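Local coordinates for penicillin-binding protein 2 (Pbp2) (Helicobacter pylori, PDB 5LP5), which probably cross-links peptidoglycan as a penicillin-binding transpeptidase of cell-wall synthesis, and forms a complex with the rod shape-determining protein MreC, at residues 498-503 / 569-573; 505-510 / 579-583. The contacts are given in a common frame with arbitrary orientation. Residues are numbered along the deposited sequence.

How the interactions relate
Both contacts fasten the loop between helix 475-493 and strand 511-517 to helix 572-584, the C-terminal helix of the transpeptidase domain. Their centres lie about 14 Å apart, and both are partly buried. Interaction 1 is at the start of the helix and in the earlier part of the loop. It is made of serine hydroxyls, main-chain carbonyls and a close glycine packing. Interaction 2 lies further along both elements, with more exposed residues. There an asparagine amide reads the loop backbone, and a tyrosine ring takes a lysine CB over its face and touches an isoleucine. Loop and helix thus run alongside each other, the later loop residues meeting the later helix residues.

Interaction 1: residues 498-503 / 569-573; sequences TAYHST and SKLGG
Residues 498-503 form an irregular loop without helix or strand. Its phi/psi pairs lie mostly in the helical region, but Ala499 (-106/45) and Thr503 (-99/33) break any regular turn. Residues 569-571 end a 3-10 segment, and helix 572-584 follows, with Leu571 at its N-cap position. Gly572 N donates a hydrogen bond to Ser569 O at 3.2 Å. The CA atoms of Ala499 and Ser569 are 5.2 Å apart, and those of Thr503 and Gly572 are 4.7 Å apart.

Ser569, chi1 t, points toward the loop. Its OG donates a hydrogen bond to Thr498 O at 2.9 Å. The edge of the His501 ring comes near, with CE1 3.6 Å from Ser569 OG. Ser502, chi1 p, points toward the 3-10 segment, and its OG lies 3.1 Å from Ser569 O. Thr503, also p, hydrogen-bonds from OG1 to Ala499 O at 2.8 Å and so braces the loop internally. Thr503 CG2 packs on Gly572 CA at 3.7 Å. A CB on Gly572 would clash with Ser502 OG and Thr503 CG2, so this close approach depends on glycine.

The contact joins the loop to the C-terminal helix of the transpeptidase domain, of the beta-lactamase-like fold. Ala499 touches Cys512 and Thr514 of strand 511-517; Lys513 and Thr514 probably belong to the family's KTG-type motif. Leu571 faces away, onto strand 542-549. The contact thus rests on one firm hydroxyl-to-carbonyl bond, a second serine hydroxyl near Ser569 O, and a glycine that lets the backbones close up.

Interaction 2: residues 505-510 / 579-583; sequences GSKITL and SNKLY
Segment 579-583 is helical, within helix 572-584. Segment 505-510 is an irregular loop that becomes extended from Ile508 onward. Gly505 has positive phi (89/31), a conformation in which a CB would jam against the preceding carbonyl. The nearest CA pair is Lys507 and Asn580, at 6.1 Å.

Ser579, chi1 p, points toward the loop. Its CB lies 4.1 Å from Leu510 CD2, while its OG hydrogen-bonds back to Val576 O within the helix. Asn580, chi1 m, extends its amide along the loop backbone. Its ND2 donates to Gly505 O at 3.2 Å, and its OD1 accepts from Lys507 N at 3.1 Å. Both bonds are nearly straight, so one side chain satisfies two main-chain groups. Ser506 OG (chi1 t) donates to Ile508 O at 2.7 Å, a bond within the loop. One helical turn after Ser579, Tyr583 (chi1 t) points toward the loop. Lys507 CB sits over a ring face in a CH-pi contact, 3.7 Å from the Tyr583 centroid. Ile508 CD1 meets Tyr583 CD1 at 3.3 Å.

This is loop-to-helix packing between helix 572-584 and the loop leading into strand 511-517, an outermost strand of the antiparallel sheet within this chain. Leu510 and Ser579 both touch Leu549 of strand 542-549. Leu510 also reaches Cys492 of helix 475-493, whereas Lys581 and Leu582 contact helix 237-246.

Interaction 1: residues 498-503 / 569-573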
ATOM      1  N   THR A 498      44.298  23.385   8.153  1.00 74.67           N
ATOM      2  CA  THR A 498      44.059  23.057   6.747  1.00 77.26           C
ATOM      3  C   THR A 498      42.666  23.498   6.294  1.00 72.96           C
ATOM      4  O   THR A 498      42.490  23.956   5.173  1.00 66.03           O
ATOM      5  CB  THR A 498      44.257  21.549   6.449  1.00 77.17           C
ATOM      6  OG1 THR A 498      43.801  21.257   5.119  1.00 79.75           O
ATOM      7  CG2 THR A 498      43.499  20.677   7.430  1.00 75.60           C
ATOM      8  N   ALA A 499      41.691  23.386   7.188  1.00 74.17           N
ATOM      9  CA  ALA A 499      40.296  23.655   6.857  1.00 71.90           C
ATOM     10  C   ALA A 499      39.796  24.980   7.429  1.00 74.23           C
ATOM     11  O   ALA A 499      38.697  25.042   7.978  1.00 78.78           O
ATOM     12  CB  ALA A 499      39.440  22.512   7.379  1.00 68.67           C
ATOM     13  N   TYR A 500      40.585  26.040   7.310  1.00 78.07           N
ATOM     14  CA  TYR A 500      40.179  27.340   7.852  1.00 81.64           C
ATOM     15  C   TYR A 500      39.510  28.229   6.805  1.00 83.00           C
ATOM     16  O   TYR A 500      38.438  28.787   7.047  1.00 76.85           O
ATOM     17  CB  TYR A 500      41.372  28.067   8.460  1.00 83.56           C
ATOM     18  CG  TYR A 500      41.030  29.449   8.954  1.00 86.54           C
ATOM     19  CD1 TYR A 500      40.424  29.634  10.199  1.00 85.56           C
ATOM     20  CD2 TYR A 500      41.300  30.570   8.178  1.00 88.63           C
ATOM     21  CE1 TYR A 500      40.111  30.896  10.668  1.00 85.87           C
ATOM     22  CE2 TYR A 500      40.995  31.844   8.641  1.00 92.07           C
ATOM     23  CZ  TYR A 500      40.394  32.002   9.891  1.00 89.84           C
ATOM     24  OH  TYR A 500      40.065  33.262  10.366  1.00 86.23           O
ATOM     25  N   HIS A 501      40.148  28.353   5.644  1.00 90.69           N
ATOM     26  CA  HIS A 501      39.649  29.207   4.563  1.00 92.65           C
ATOM     27  C   HIS A 501      38.312  28.700   4.007  1.00 81.58           C
ATOM     28  O   HIS A 501      37.566  29.464   3.400  1.00 79.07           O
ATOM     29  CB  HIS A 501      40.713  29.374   3.451  1.00104.81           C
ATOM     30  CG  HIS A 501      40.682  28.309   2.385  1.00119.78           C
ATOM     31  ND1 HIS A 501      41.092  27.006   2.601  1.00117.40           N
ATOM     32  CD2 HIS A 501      40.286  28.364   1.090  1.00123.90           C
ATOM     33  CE1 HIS A 501      40.947  26.310   1.487  1.00114.47           C
ATOM     34  NE2 HIS A 501      40.463  27.110   0.554  1.00120.36           N
ATOM     35  N   SER A 502      38.013  27.423   4.246  1.00 74.75           N
ATOM     36  CA  SER A 502      36.826  26.785   3.678  1.00 73.10           C
ATOM     37  C   SER A 502      35.634  26.659   4.635  1.00 70.66           C
ATOM     38  O   SER A 502      34.497  26.719   4.175  1.00 66.87           O
ATOM     39  CB  SER A 502      37.183  25.412   3.099  1.00 69.51           C
ATOM     40  OG  SER A 502      38.069  24.708   3.947  1.00 68.50           O
ATOM     41  N   THR A 503      35.880  26.502   5.942  1.00 68.70           N
ATOM     42  CA  THR A 503      34.783  26.265   6.903  1.00 65.13           C
ATOM     43  C   THR A 503      34.342  27.493   7.656  1.00 63.66           C
ATOM     44  O   THR A 503      33.932  27.405   8.810  1.00 64.85           O
ATOM     45  CB  THR A 503      35.145  25.217   7.970  1.00 67.46           C
ATOM     46  OG1 THR A 503      36.151  25.736   8.858  1.00 68.39           O
ATOM     47  CG2 THR A 503      35.599  23.923   7.313  1.00 69.03           C
ATOM     48  N   SER A 569      40.230  19.506   2.124  1.00 58.69           N
ATOM     49  CA  SER A 569      39.902  20.870   2.509  1.00 60.02           C
ATOM     50  C   SER A 569      38.820  21.465   1.611  1.00 57.70           C
ATOM     51  O   SER A 569      38.006  22.261   2.059  1.00 58.45           O
ATOM     52  CB  SER A 569      41.163  21.729   2.443  1.00 64.74           C
ATOM     53  OG  SER A 569      40.938  23.033   2.946  1.00 75.76           O
ATOM     54  N   LYS A 570      38.797  21.037   0.353  1.00 57.89           N
ATOM     55  CA  LYS A 570      37.814  21.473  -0.643  1.00 59.17           C
ATOM     56  C   LYS A 570      36.361  21.120  -0.258  1.00 53.77           C
ATOM     57  O   LYS A 570      35.430  21.530  -0.928  1.00 52.32           O
ATOM     58  CB  LYS A 570      38.193  20.816  -1.983  1.00 62.51           C
ATOM     59  CG  LYS A 570      37.950  21.615  -3.260  1.00 67.53           C
ATOM     60  CD  LYS A 570      39.077  21.397  -4.287  1.00 70.91           C
ATOM     61  CE  LYS A 570      38.602  20.909  -5.660  1.00 74.27           C
ATOM     62  NZ  LYS A 570      37.525  21.744  -6.261  1.00 78.83           N
ATOM     63  N   LEU A 571      36.185  20.364   0.816  1.00 53.39           N
ATOM     64  CA  LEU A 571      34.869  19.915   1.252  1.00 54.54           C
ATOM     65  C   LEU A 571      34.320  20.652   2.471  1.00 55.91           C
ATOM     66  O   LEU A 571      33.271  20.276   3.011  1.00 55.09           O
ATOM     67  CB  LEU A 571      34.931  18.430   1.600  1.00 53.59           C
ATOM     68  CG  LEU A 571      35.295  17.470   0.485  1.00 53.75           C
ATOM     69  CD1 LEU A 571      35.140  16.051   1.030  1.00 53.53           C
ATOM     70  CD2 LEU A 571      34.396  17.703  -0.726  1.00 53.71           C
ATOM     71  N   GLY A 572      35.029  21.680   2.923  1.00 58.12           N
ATOM     72  CA  GLY A 572      34.555  22.498   4.031  1.00 57.28           C
ATOM     73  C   GLY A 572      33.276  23.254   3.716  1.00 55.80           C
ATOM     74  O   GLY A 572      32.491  23.520   4.612  1.00 49.51           O
ATOM     75  N   GLY A 573      33.068  23.601   2.446  1.00 57.17           N
ATOM     76  CA  GLY A 573      31.880  24.350   2.037  1.00 58.86           C
ATOM     77  C   GLY A 573      30.610  23.523   2.141  1.00 59.21           C
ATOM     78  O   GLY A 573      29.505  24.070   2.276  1.00 62.48           O
TER

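Interaction 2: residues 505-510 / 579-583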
ATOM      1  N   GLY A 505      31.767  30.865   7.830  1.00 66.10           N
ATOM      2  CA  GLY A 505      30.336  31.030   7.538  1.00 65.51           C
ATOM      3  C   GLY A 505      29.485  29.974   8.240  1.00 64.54           C
ATOM      4  O   GLY A 505      28.433  29.580   7.731  1.00 67.66           O
ATOM      5  N   SER A 506      29.944  29.517   9.410  1.00 60.19           N
ATOM      6  CA  SER A 506      29.263  28.478  10.183  1.00 56.73           C
ATOM      7  C   SER A 506      28.658  29.078  11.436  1.00 55.59           C
ATOM      8  O   SER A 506      29.349  29.747  12.198  1.00 58.15           O
ATOM      9  CB  SER A 506      30.229  27.354  10.591  1.00 55.12           C
ATOM     10  OG  SER A 506      29.601  26.470  11.515  1.00 51.84           O
ATOM     11  N   LYS A 507      27.374  28.814  11.663  1.00 55.26           N
ATOM     12  CA  LYS A 507      26.658  29.388  12.803  1.00 56.46           C
ATOM     13  C   LYS A 507      27.026  28.759  14.165  1.00 57.46           C
ATOM     14  O   LYS A 507      26.685  29.285  15.213  1.00 59.53           O
ATOM     15  CB  LYS A 507      25.153  29.327  12.537  1.00 55.54           C
ATOM     16  CG  LYS A 507      24.719  30.408  11.557  1.00 58.85           C
ATOM     17  CD  LYS A 507      23.451  30.107  10.772  1.00 59.40           C
ATOM     18  CE  LYS A 507      23.213  31.163   9.695  1.00 60.59           C
ATOM     19  NZ  LYS A 507      23.314  32.562  10.201  1.00 62.70           N
ATOM     20  N   ILE A 508      27.749  27.652  14.130  1.00 58.40           N
ATOM     21  CA  ILE A 508      28.171  26.954  15.334  1.00 59.69           C
ATOM     22  C   ILE A 508      29.669  26.699  15.247  1.00 57.66           C
ATOM     23  O   ILE A 508      30.263  26.753  14.156  1.00 54.83           O
ATOM     24  CB  ILE A 508      27.465  25.576  15.437  1.00 65.34           C
ATOM     25  CG1 ILE A 508      25.944  25.723  15.388  1.00 67.75           C
ATOM     26  CG2 ILE A 508      27.862  24.828  16.707  1.00 66.63           C
ATOM     27  CD1 ILE A 508      25.357  26.417  16.596  1.00 70.47           C
ATOM     28  N   THR A 509      30.273  26.379  16.391  1.00 54.33           N
ATOM     29  CA  THR A 509      31.674  25.978  16.425  1.00 52.76           C
ATOM     30  C   THR A 509      31.866  24.536  16.012  1.00 50.53           C
ATOM     31  O   THR A 509      31.218  23.639  16.543  1.00 47.80           O
ATOM     32  CB  THR A 509      32.297  26.190  17.802  1.00 52.08           C
ATOM     33  OG1 THR A 509      31.990  27.513  18.263  1.00 55.08           O
ATOM     34  CG2 THR A 509      33.792  26.061  17.719  1.00 50.79           C
ATOM     35  N   LEU A 510      32.786  24.350  15.067  1.00 50.61           N
ATOM     36  CA  LEU A 510      33.075  23.069  14.460  1.00 50.39           C
ATOM     37  C   LEU A 510      34.456  22.548  14.861  1.00 52.39           C
ATOM     38  O   LEU A 510      35.355  23.316  15.195  1.00 54.70           O
ATOM     39  CB  LEU A 510      33.018  23.204  12.936  1.00 50.43           C
ATOM     40  CG  LEU A 510      31.644  23.348  12.282  1.00 50.72           C
ATOM     41  CD1 LEU A 510      31.723  23.838  10.848  1.00 49.95           C
ATOM     42  CD2 LEU A 510      30.922  22.022  12.309  1.00 51.94           C
ATOM     43  N   SER A 579      25.844  21.575   8.674  1.00 46.94           N
ATOM     44  CA  SER A 579      25.837  21.995  10.094  1.00 49.37           C
ATOM     45  C   SER A 579      24.909  23.203  10.356  1.00 50.36           C
ATOM     46  O   SER A 579      24.347  23.339  11.454  1.00 48.82           O
ATOM     47  CB  SER A 579      27.255  22.302  10.581  1.00 51.09           C
ATOM     48  OG  SER A 579      27.711  23.527  10.048  1.00 55.41           O
ATOM     49  N   ASN A 580      24.765  24.060   9.340  1.00 47.12           N
ATOM     50  CA  ASN A 580      23.830  25.184   9.359  1.00 46.30           C
ATOM     51  C   ASN A 580      22.369  24.747   9.242  1.00 47.71           C
ATOM     52  O   ASN A 580      21.485  25.324   9.882  1.00 49.89           O
ATOM     53  CB  ASN A 580      24.144  26.158   8.214  1.00 45.61           C
ATOM     54  CG  ASN A 580      25.303  27.086   8.526  1.00 45.81           C
ATOM     55  OD1 ASN A 580      25.859  27.080   9.629  1.00 46.80           O
ATOM     56  ND2 ASN A 580      25.662  27.904   7.552  1.00 45.96           N
ATOM     57  N   LYS A 581      22.115  23.759   8.389  1.00 49.04           N
ATOM     58  CA  LYS A 581      20.779  23.177   8.248  1.00 49.16           C
ATOM     59  C   LYS A 581      20.282  22.570   9.583  1.00 49.47           C
ATOM     60  O   LYS A 581      19.105  22.648   9.902  1.00 46.73           O
ATOM     61  CB  LYS A 581      20.789  22.126   7.128  1.00 49.92           C
ATOM     62  CG  LYS A 581      19.457  21.448   6.812  1.00 49.62           C
ATOM     63  CD  LYS A 581      18.374  22.416   6.371  1.00 52.04           C
ATOM     64  CE  LYS A 581      18.685  23.076   5.044  1.00 54.47           C
ATOM     65  NZ  LYS A 581      17.532  23.953   4.669  1.00 55.98           N
ATOM     66  N   LEU A 582      21.184  21.972  10.360  1.00 50.85           N
ATOM     67  CA  LEU A 582      20.840  21.442  11.694  1.00 50.08           C
ATOM     68  C   LEU A 582      20.552  22.575  12.695  1.00 49.31           C
ATOM     69  O   LEU A 582      19.807  22.400  13.658  1.00 52.07           O
ATOM     70  CB  LEU A 582      21.979  20.565  12.233  1.00 51.56           C
ATOM     71  CG  LEU A 582      22.310  19.280  11.454  1.00 53.02           C
ATOM     72  CD1 LEU A 582      23.664  18.712  11.852  1.00 53.18           C
ATOM     73  CD2 LEU A 582      21.255  18.204  11.654  1.00 53.76           C
ATOM     74  N   TYR A 583      21.182  23.722  12.462  1.00 45.80           N
ATOM     75  CA  TYR A 583      20.989  24.922  13.255  1.00 45.28           C
ATOM     76  C   TYR A 583      19.652  25.529  12.896  1.00 42.95           C
ATOM     77  O   TYR A 583      18.808  25.766  13.755  1.00 42.53           O
ATOM     78  CB  TYR A 583      22.109  25.920  12.915  1.00 45.58           C
ATOM     79  CG  TYR A 583      22.133  27.207  13.711  1.00 45.62           C
ATOM     80  CD1 TYR A 583      22.542  27.215  15.030  1.00 45.13           C
ATOM     81  CD2 TYR A 583      21.780  28.423  13.127  1.00 47.43           C
ATOM     82  CE1 TYR A 583      22.568  28.388  15.763  1.00 45.37           C
ATOM     83  CE2 TYR A 583      21.808  29.597  13.852  1.00 46.70           C
ATOM     84  CZ  TYR A 583      22.205  29.568  15.169  1.00 45.90           C
ATOM     85  OH  TYR A 583      22.256  30.731  15.887  1.00 47.47           O
TER